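Long-range contacts in Non-structural polyprotein (Sindbis virus, PDB 4GUA), which is part of the viral replication polyprotein, combining a cysteine protease that probably cleaves that polyprotein with a macro domain and a zinc-binding region: residues Phe64-Leu72 / Tyr105-Leu113; Leu72-His83 / Trp94-Tyr105. One frame throughout, in Å; residues are numbered along the deposited sequence.

Interaction 1: Phe64-Leu72 / Tyr105-Leu113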
# COMPACT_ATOMS: atom_id res chain seq x y z
N PHE A 64 23.61 -7.86 -1.48
CA PHE A 64 23.01 -9.19 -1.58
C PHE A 64 21.86 -9.34 -2.60
O PHE A 64 21.27 -10.42 -2.72
CB PHE A 64 22.57 -9.65 -0.19
CG PHE A 64 23.63 -9.43 0.86
CD1 PHE A 64 24.87 -10.03 0.74
CD2 PHE A 64 23.39 -8.61 1.95
CE1 PHE A 64 25.85 -9.83 1.69
CE2 PHE A 64 24.37 -8.41 2.90
CZ PHE A 64 25.60 -9.03 2.77
N GLY A 65 21.53 -8.27 -3.31
CA GLY A 65 20.45 -8.31 -4.28
C GLY A 65 19.06 -8.63 -3.73
O GLY A 65 18.19 -9.08 -4.47
N MET A 66 18.85 -8.39 -2.44
CA MET A 66 17.54 -8.55 -1.82
C MET A 66 17.33 -7.49 -0.75
O MET A 66 18.29 -6.93 -0.22
CB MET A 66 17.43 -9.93 -1.19
CG MET A 66 17.28 -11.05 -2.21
SD MET A 66 17.27 -12.68 -1.45
CE MET A 66 18.52 -12.42 -0.21
N ASP A 67 16.08 -7.20 -0.42
CA ASP A 67 15.81 -6.18 0.58
C ASP A 67 15.70 -6.81 1.97
O ASP A 67 15.88 -8.01 2.14
CB ASP A 67 14.56 -5.35 0.21
CG ASP A 67 13.26 -6.08 0.49
OD1 ASP A 67 13.30 -7.20 1.04
OD2 ASP A 67 12.18 -5.53 0.15
N LEU A 68 15.43 -5.99 2.98
CA LEU A 68 15.51 -6.42 4.37
C LEU A 68 14.47 -7.47 4.77
O LEU A 68 14.62 -8.12 5.80
CB LEU A 68 15.38 -5.20 5.29
CG LEU A 68 16.57 -4.23 5.21
CD1 LEU A 68 16.32 -2.98 6.05
CD2 LEU A 68 17.88 -4.91 5.63
N THR A 69 13.42 -7.63 3.97
CA THR A 69 12.40 -8.62 4.31
C THR A 69 12.95 -10.02 4.10
O THR A 69 12.34 -11.00 4.52
CB THR A 69 11.11 -8.44 3.49
OG1 THR A 69 11.38 -8.65 2.11
CG2 THR A 69 10.54 -7.05 3.69
N SER A 70 14.11 -10.11 3.46
CA SER A 70 14.81 -11.37 3.31
C SER A 70 15.23 -11.92 4.67
O SER A 70 15.33 -13.13 4.85
CB SER A 70 16.05 -11.19 2.44
OG SER A 70 17.02 -10.42 3.13
N GLY A 71 15.47 -11.02 5.61
CA GLY A 71 15.94 -11.39 6.93
C GLY A 71 17.46 -11.38 7.09
O GLY A 71 17.99 -11.69 8.16
N LEU A 72 18.16 -11.02 6.02
CA LEU A 72 19.62 -11.06 6.03
C LEU A 72 20.25 -10.24 7.16
O LEU A 72 21.25 -10.66 7.74
CB LEU A 72 20.17 -10.59 4.69
CG LEU A 72 20.13 -11.64 3.59
CD1 LEU A 72 20.46 -11.04 2.24
CD2 LEU A 72 21.11 -12.74 3.92
N TYR A 105 23.89 -9.34 10.49
CA TYR A 105 23.87 -10.33 9.44
C TYR A 105 23.46 -11.67 10.02
O TYR A 105 24.01 -12.10 11.02
CB TYR A 105 25.24 -10.44 8.79
CG TYR A 105 25.27 -11.29 7.55
CD1 TYR A 105 24.73 -10.82 6.35
CD2 TYR A 105 25.85 -12.55 7.55
CE1 TYR A 105 24.76 -11.59 5.21
CE2 TYR A 105 25.89 -13.33 6.41
CZ TYR A 105 25.34 -12.84 5.24
OH TYR A 105 25.38 -13.62 4.11
N ASP A 106 22.53 -12.34 9.36
CA ASP A 106 22.05 -13.63 9.84
C ASP A 106 22.55 -14.76 8.94
O ASP A 106 22.08 -14.94 7.82
CB ASP A 106 20.52 -13.61 9.88
CG ASP A 106 19.94 -14.84 10.52
OD1 ASP A 106 20.59 -15.90 10.47
OD2 ASP A 106 18.83 -14.73 11.08
N HIS A 107 23.49 -15.54 9.46
CA HIS A 107 24.16 -16.57 8.68
C HIS A 107 23.22 -17.73 8.36
O HIS A 107 23.39 -18.43 7.36
CB HIS A 107 25.39 -17.09 9.42
CG HIS A 107 26.51 -16.09 9.48
ND1 HIS A 107 26.52 -15.05 10.38
CD2 HIS A 107 27.63 -15.97 8.74
CE1 HIS A 107 27.62 -14.34 10.20
NE2 HIS A 107 28.31 -14.87 9.21
N ALA A 108 22.24 -17.94 9.24
CA ALA A 108 21.24 -18.97 9.00
C ALA A 108 20.45 -18.63 7.74
O ALA A 108 20.31 -19.46 6.84
CB ALA A 108 20.31 -19.09 10.20
N ILE A 109 19.96 -17.40 7.67
CA ILE A 109 19.20 -16.94 6.52
C ILE A 109 20.03 -17.09 5.26
O ILE A 109 19.54 -17.55 4.24
CB ILE A 109 18.80 -15.45 6.68
CG1 ILE A 109 17.84 -15.27 7.85
CG2 ILE A 109 18.18 -14.93 5.38
CD1 ILE A 109 16.49 -15.91 7.66
N ALA A 110 21.30 -16.72 5.34
CA ALA A 110 22.19 -16.78 4.18
C ALA A 110 22.38 -18.24 3.77
O ALA A 110 22.54 -18.55 2.59
CB ALA A 110 23.52 -16.14 4.51
N ALA A 111 22.39 -19.12 4.76
CA ALA A 111 22.57 -20.54 4.52
C ALA A 111 21.38 -21.13 3.76
O ALA A 111 21.58 -21.84 2.77
CB ALA A 111 22.78 -21.28 5.84
N GLU A 112 20.15 -20.82 4.17
CA GLU A 112 18.99 -21.36 3.46
C GLU A 112 18.92 -20.77 2.06
O GLU A 112 18.49 -21.42 1.11
CB GLU A 112 17.66 -21.15 4.20
CG GLU A 112 17.73 -21.16 5.72
CD GLU A 112 17.21 -19.87 6.35
OE1 GLU A 112 16.52 -19.10 5.64
OE2 GLU A 112 17.48 -19.64 7.55
N LEU A 113 19.32 -19.51 1.94
CA LEU A 113 19.34 -18.84 0.66
C LEU A 113 20.32 -19.47 -0.33
O LEU A 113 20.11 -19.38 -1.54
CB LEU A 113 19.70 -17.37 0.85
CG LEU A 113 18.59 -16.50 1.44
CD1 LEU A 113 19.13 -15.13 1.74
CD2 LEU A 113 17.42 -16.42 0.48
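L72 and D106 join the loop 64-72 to the start of helix 107-113 through a single backbone hydrogen bond, from D106 N to L72 O at 2.7 Å. It is somewhat bent, 148° at the hydrogen, and the donor sits off the carbonyl plane. The same oxygen also takes a CA-H contact from Y105 CA at 3.1 Å, which leaves it gripped by two successive residues.

Bonds inside each segment hold these partners in place. D106 is the helix N-cap: its OD1 accepts from I109 N at 3.2 Å, met from above the carboxylate plane, and more weakly from A108 N. Its backbone N serves the loop and its side chain the helix. Across from it, S70 OG accepts from L72 N in an ST turn and gives its own proton to D67 O. G71 O lies against I109 CG1 at 3.6 Å, its residue at a positive phi that favours glycine.

The apolar contacts centre on L72. Its CD2 branch meets I109 CG2 at 3.9 Å and L113 CD1 at 3.8 Å, and touches Y105 CE1 and the A110 methyl. M66 comes to L113 tip to tip, its bend at chi3 (-39°) directing CE to the CD1 methyl. F64 CZ lies 3.6 Å from Y105 CE1, the two ring planes inclined at 42°. F120 of helix 119-122 touches F64, M66, Y105 and L113.

This N-capped helix, docked on the loop that leaves helix 52-64 in the peptidase family C9 region of nsP2, exemplifies a side chain capping a helix while its own backbone N-H bonds elsewhere.

Interaction 2: Leu72-His83 / Trp94-Tyr105. With SO4 (sulfate ion), chain D.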
# COMPACT_ATOMS: atom_id res chain seq x y z
N LEU A 72 18.16 -11.02 6.02
CA LEU A 72 19.62 -11.06 6.03
C LEU A 72 20.25 -10.24 7.16
O LEU A 72 21.25 -10.66 7.74
CB LEU A 72 20.17 -10.59 4.69
CG LEU A 72 20.13 -11.64 3.59
CD1 LEU A 72 20.46 -11.04 2.24
CD2 LEU A 72 21.11 -12.74 3.92
N PHE A 73 19.70 -9.07 7.43
CA PHE A 73 20.19 -8.24 8.53
C PHE A 73 19.37 -8.34 9.83
O PHE A 73 19.51 -7.49 10.71
CB PHE A 73 20.36 -6.79 8.08
CG PHE A 73 21.64 -6.55 7.34
CD1 PHE A 73 22.84 -6.47 8.01
CD2 PHE A 73 21.64 -6.44 5.96
CE1 PHE A 73 24.02 -6.26 7.33
CE2 PHE A 73 22.83 -6.23 5.27
CZ PHE A 73 24.01 -6.15 5.96
N SER A 74 18.48 -9.33 9.91
CA SER A 74 17.49 -9.42 10.99
C SER A 74 17.94 -10.15 12.26
O SER A 74 17.14 -10.38 13.17
CB SER A 74 16.21 -10.07 10.47
OG SER A 74 15.21 -9.10 10.21
N LYS A 75 19.20 -10.52 12.32
CA LYS A 75 19.77 -11.10 13.52
C LYS A 75 19.92 -9.99 14.55
O LYS A 75 20.44 -8.92 14.24
CB LYS A 75 21.10 -11.75 13.13
CG LYS A 75 22.06 -12.11 14.24
CD LYS A 75 23.36 -11.38 13.86
CE LYS A 75 24.65 -12.05 14.27
NZ LYS A 75 25.84 -11.27 13.76
N GLN A 76 19.44 -10.22 15.78
CA GLN A 76 19.37 -9.11 16.73
C GLN A 76 20.68 -9.02 17.45
O GLN A 76 20.90 -9.70 18.44
CB GLN A 76 18.28 -9.38 17.77
CG GLN A 76 16.92 -9.73 17.21
CD GLN A 76 16.33 -8.60 16.42
OE1 GLN A 76 16.35 -8.62 15.19
NE2 GLN A 76 15.80 -7.59 17.11
N SER A 77 21.50 -8.07 17.05
CA SER A 77 22.85 -8.00 17.55
C SER A 77 23.16 -6.62 18.05
O SER A 77 23.33 -6.39 19.25
CB SER A 77 23.84 -8.32 16.43
OG SER A 77 23.71 -9.65 15.95
N ILE A 78 23.23 -5.70 17.10
CA ILE A 78 23.58 -4.33 17.37
C ILE A 78 22.35 -3.46 17.23
O ILE A 78 21.69 -3.47 16.19
CB ILE A 78 24.64 -3.87 16.39
CG1 ILE A 78 25.81 -4.86 16.42
CG2 ILE A 78 25.07 -2.44 16.70
CD1 ILE A 78 26.80 -4.67 15.30
N PRO A 79 22.02 -2.71 18.28
CA PRO A 79 20.86 -1.83 18.18
C PRO A 79 21.10 -0.68 17.21
O PRO A 79 22.21 -0.17 17.09
CB PRO A 79 20.69 -1.31 19.62
CG PRO A 79 21.99 -1.49 20.24
CD PRO A 79 22.62 -2.69 19.62
N LEU A 80 20.06 -0.34 16.47
CA LEU A 80 20.07 0.86 15.65
C LEU A 80 19.00 1.77 16.20
O LEU A 80 17.81 1.52 16.02
CB LEU A 80 19.79 0.52 14.19
CG LEU A 80 19.88 1.70 13.22
CD1 LEU A 80 21.25 2.38 13.31
CD2 LEU A 80 19.58 1.24 11.80
N THR A 81 19.44 2.85 16.83
CA THR A 81 18.58 3.65 17.68
C THR A 81 18.51 5.10 17.23
O THR A 81 19.54 5.78 17.09
CB THR A 81 19.07 3.62 19.14
OG1 THR A 81 19.15 2.26 19.59
CG2 THR A 81 18.13 4.39 20.04
N TYR A 82 17.28 5.55 17.01
CA TYR A 82 17.01 6.92 16.64
C TYR A 82 16.66 7.69 17.90
O TYR A 82 15.83 7.25 18.69
CB TYR A 82 15.82 6.97 15.68
CG TYR A 82 15.45 8.36 15.23
CD1 TYR A 82 16.27 9.07 14.35
CD2 TYR A 82 14.30 8.98 15.69
CE1 TYR A 82 15.93 10.35 13.93
CE2 TYR A 82 13.95 10.26 15.29
CZ TYR A 82 14.77 10.94 14.40
OH TYR A 82 14.43 12.21 13.99
N HIS A 83 17.29 8.84 18.08
CA HIS A 83 17.00 9.71 19.21
C HIS A 83 16.41 11.04 18.77
O HIS A 83 17.09 11.83 18.13
CB HIS A 83 18.26 9.98 20.02
CG HIS A 83 18.84 8.76 20.65
ND1 HIS A 83 18.40 8.25 21.85
CD2 HIS A 83 19.85 7.94 20.24
CE1 HIS A 83 19.09 7.17 22.15
NE2 HIS A 83 19.98 6.96 21.20
N TRP A 94 21.39 9.44 15.27
CA TRP A 94 21.42 7.99 15.17
C TRP A 94 22.67 7.45 15.83
O TRP A 94 23.77 7.92 15.57
CB TRP A 94 21.44 7.52 13.72
CG TRP A 94 20.16 7.65 12.96
CD1 TRP A 94 19.78 8.70 12.18
CD2 TRP A 94 19.09 6.70 12.90
NE1 TRP A 94 18.54 8.45 11.63
CE2 TRP A 94 18.10 7.23 12.06
CE3 TRP A 94 18.88 5.44 13.47
CZ2 TRP A 94 16.91 6.56 11.77
CZ3 TRP A 94 17.70 4.77 13.19
CH2 TRP A 94 16.73 5.33 12.35
N ASP A 95 22.50 6.41 16.65
CA ASP A 95 23.65 5.69 17.18
C ASP A 95 23.30 4.25 17.55
O ASP A 95 22.22 3.76 17.27
CB ASP A 95 24.26 6.44 18.37
CG ASP A 95 23.34 6.51 19.57
OD1 ASP A 95 22.40 5.70 19.66
OD2 ASP A 95 23.58 7.36 20.46
N ASN A 96 24.27 3.59 18.17
CA ASN A 96 24.15 2.19 18.56
C ASN A 96 23.74 1.96 20.02
O ASN A 96 23.86 0.84 20.53
CB ASN A 96 25.44 1.45 18.19
CG ASN A 96 25.75 1.56 16.71
OD1 ASN A 96 26.80 2.08 16.32
ND2 ASN A 96 24.83 1.11 15.88
N SER A 97 23.33 3.01 20.72
CA SER A 97 22.89 2.88 22.11
C SER A 97 21.77 1.84 22.24
O SER A 97 21.11 1.51 21.26
CB SER A 97 22.42 4.23 22.66
OG SER A 97 21.02 4.42 22.47
N PRO A 98 21.58 1.30 23.45
CA PRO A 98 20.57 0.26 23.74
C PRO A 98 19.15 0.59 23.28
O PRO A 98 18.70 1.72 23.42
CB PRO A 98 20.62 0.16 25.26
CG PRO A 98 22.03 0.51 25.60
CD PRO A 98 22.43 1.58 24.62
N GLY A 99 18.45 -0.42 22.76
CA GLY A 99 17.08 -0.26 22.28
C GLY A 99 16.52 -1.58 21.76
O GLY A 99 17.27 -2.54 21.57
N THR A 100 15.21 -1.64 21.55
CA THR A 100 14.60 -2.91 21.14
C THR A 100 14.76 -3.17 19.65
O THR A 100 14.51 -4.28 19.19
CB THR A 100 13.10 -3.01 21.51
OG1 THR A 100 12.38 -1.92 20.94
CG2 THR A 100 12.91 -3.01 23.00
N ARG A 101 15.16 -2.15 18.88
CA ARG A 101 15.40 -2.34 17.45
C ARG A 101 16.87 -2.68 17.21
O ARG A 101 17.75 -1.86 17.46
CB ARG A 101 15.03 -1.10 16.64
CG ARG A 101 13.57 -0.71 16.67
CD ARG A 101 13.35 0.52 15.78
NE ARG A 101 12.07 1.18 16.01
CZ ARG A 101 11.78 1.91 17.08
NH1 ARG A 101 12.66 2.06 18.07
NH2 ARG A 101 10.59 2.48 17.19
N LYS A 102 17.11 -3.90 16.73
CA LYS A 102 18.47 -4.38 16.50
C LYS A 102 18.61 -5.02 15.12
O LYS A 102 17.63 -5.46 14.52
CB LYS A 102 18.84 -5.41 17.58
CG LYS A 102 18.54 -4.95 18.99
CD LYS A 102 19.15 -5.88 20.03
CE LYS A 102 18.76 -5.47 21.43
NZ LYS A 102 19.27 -6.43 22.43
N TYR A 103 19.84 -5.06 14.62
CA TYR A 103 20.12 -5.62 13.31
C TYR A 103 21.47 -6.32 13.32
O TYR A 103 22.32 -6.04 14.16
CB TYR A 103 20.13 -4.52 12.25
CG TYR A 103 18.81 -3.79 12.11
CD1 TYR A 103 18.51 -2.69 12.90
CD2 TYR A 103 17.86 -4.21 11.20
CE1 TYR A 103 17.30 -2.02 12.79
CE2 TYR A 103 16.65 -3.55 11.08
CZ TYR A 103 16.37 -2.47 11.87
OH TYR A 103 15.16 -1.82 11.73
N GLY A 104 21.64 -7.27 12.41
CA GLY A 104 22.93 -7.88 12.16
C GLY A 104 22.79 -9.00 11.15
O GLY A 104 21.73 -9.60 11.02
N TYR A 105 23.89 -9.34 10.49
CA TYR A 105 23.87 -10.33 9.44
C TYR A 105 23.46 -11.67 10.02
O TYR A 105 24.01 -12.10 11.02
CB TYR A 105 25.24 -10.44 8.79
CG TYR A 105 25.27 -11.29 7.55
CD1 TYR A 105 24.73 -10.82 6.35
CD2 TYR A 105 25.85 -12.55 7.55
CE1 TYR A 105 24.76 -11.59 5.21
CE2 TYR A 105 25.89 -13.33 6.41
CZ TYR A 105 25.34 -12.84 5.24
OH TYR A 105 25.38 -13.62 4.11
S SO4 D . 13.27 -5.26 15.42
O1 SO4 D . 12.36 -6.40 15.38
O2 SO4 D . 14.03 -5.27 16.67
O3 SO4 D . 14.21 -5.30 14.31
O4 SO4 D . 12.44 -4.05 15.36
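T81 and D95 form an antiparallel hydrogen-bonded pair, T81 N giving to D95 O and D95 N to T81 O, the latter at 3.1 Å and in the carbonyl plane. On the other edge of the same strand, I78 and Y103 exchange a matching pair of bonds, with Y103 N to I78 O at 2.9 Å. Between them L80 N gives to R101 O, and P79 O is met by a side chain: N96 ND2 at 3.2 Å, almost straight at 178°, with the acceptor in the amide plane. N96 ND2 also bonds to A20 O. Before the strand, F73 O accepts from G104 N and K75 N gives to G104 O.

T81 OG1 donates to S97 O at 2.7 Å. D95 OD1 accepts from S97 N in an Asx turn, reached because CG lies between the backbone N and carbonyl carbon (chi1 66°). The edge of the H83 ring brings NE2 to S97 OG at 3.0 Å, and weakly to D95 OD1.

Among the apolar contacts, L80 lies between two aromatics, CG against W94 CZ3 and CB 3.7 Å from Y103 CD1, while Y82 CB stands over the six-membered ring of W94 in a CH-pi contact, 3.8 Å from its centroid. A sulfate, probably from the crystallisation liquor, takes a weak bond from K102 N, and R101 NH2 makes a salt bridge to E517 OE2.

Strand pairing thus sets the register, supplemented by side-chain bonds of T81, D95 and N96, with H83 beside S97, that probably steady the turn after D95 and the break at P79-L80.

How the interactions relate
Interaction 2 is nested inside the chain loop that interaction 1 closes, and both use L72 and Y105. Interaction 1 is the buried one: a single backbone bond crosses it, and methyl groups packed on helix 107-113, with a ring pair of F64 and Y105 beside it, do most of the joining. Interaction 2 is only partly buried, and a ladder of backbone bonds with polar side-chain supplements holds strand 78-83 between its two neighbours. Helix 52-64 is common to both, contributing F64 to one and touching W94 and Y103 of the other. The two contacts also meet directly, F64 CE2 lying 3.6 Å from F73 CE2, so they touch through the loop before strand 78-83.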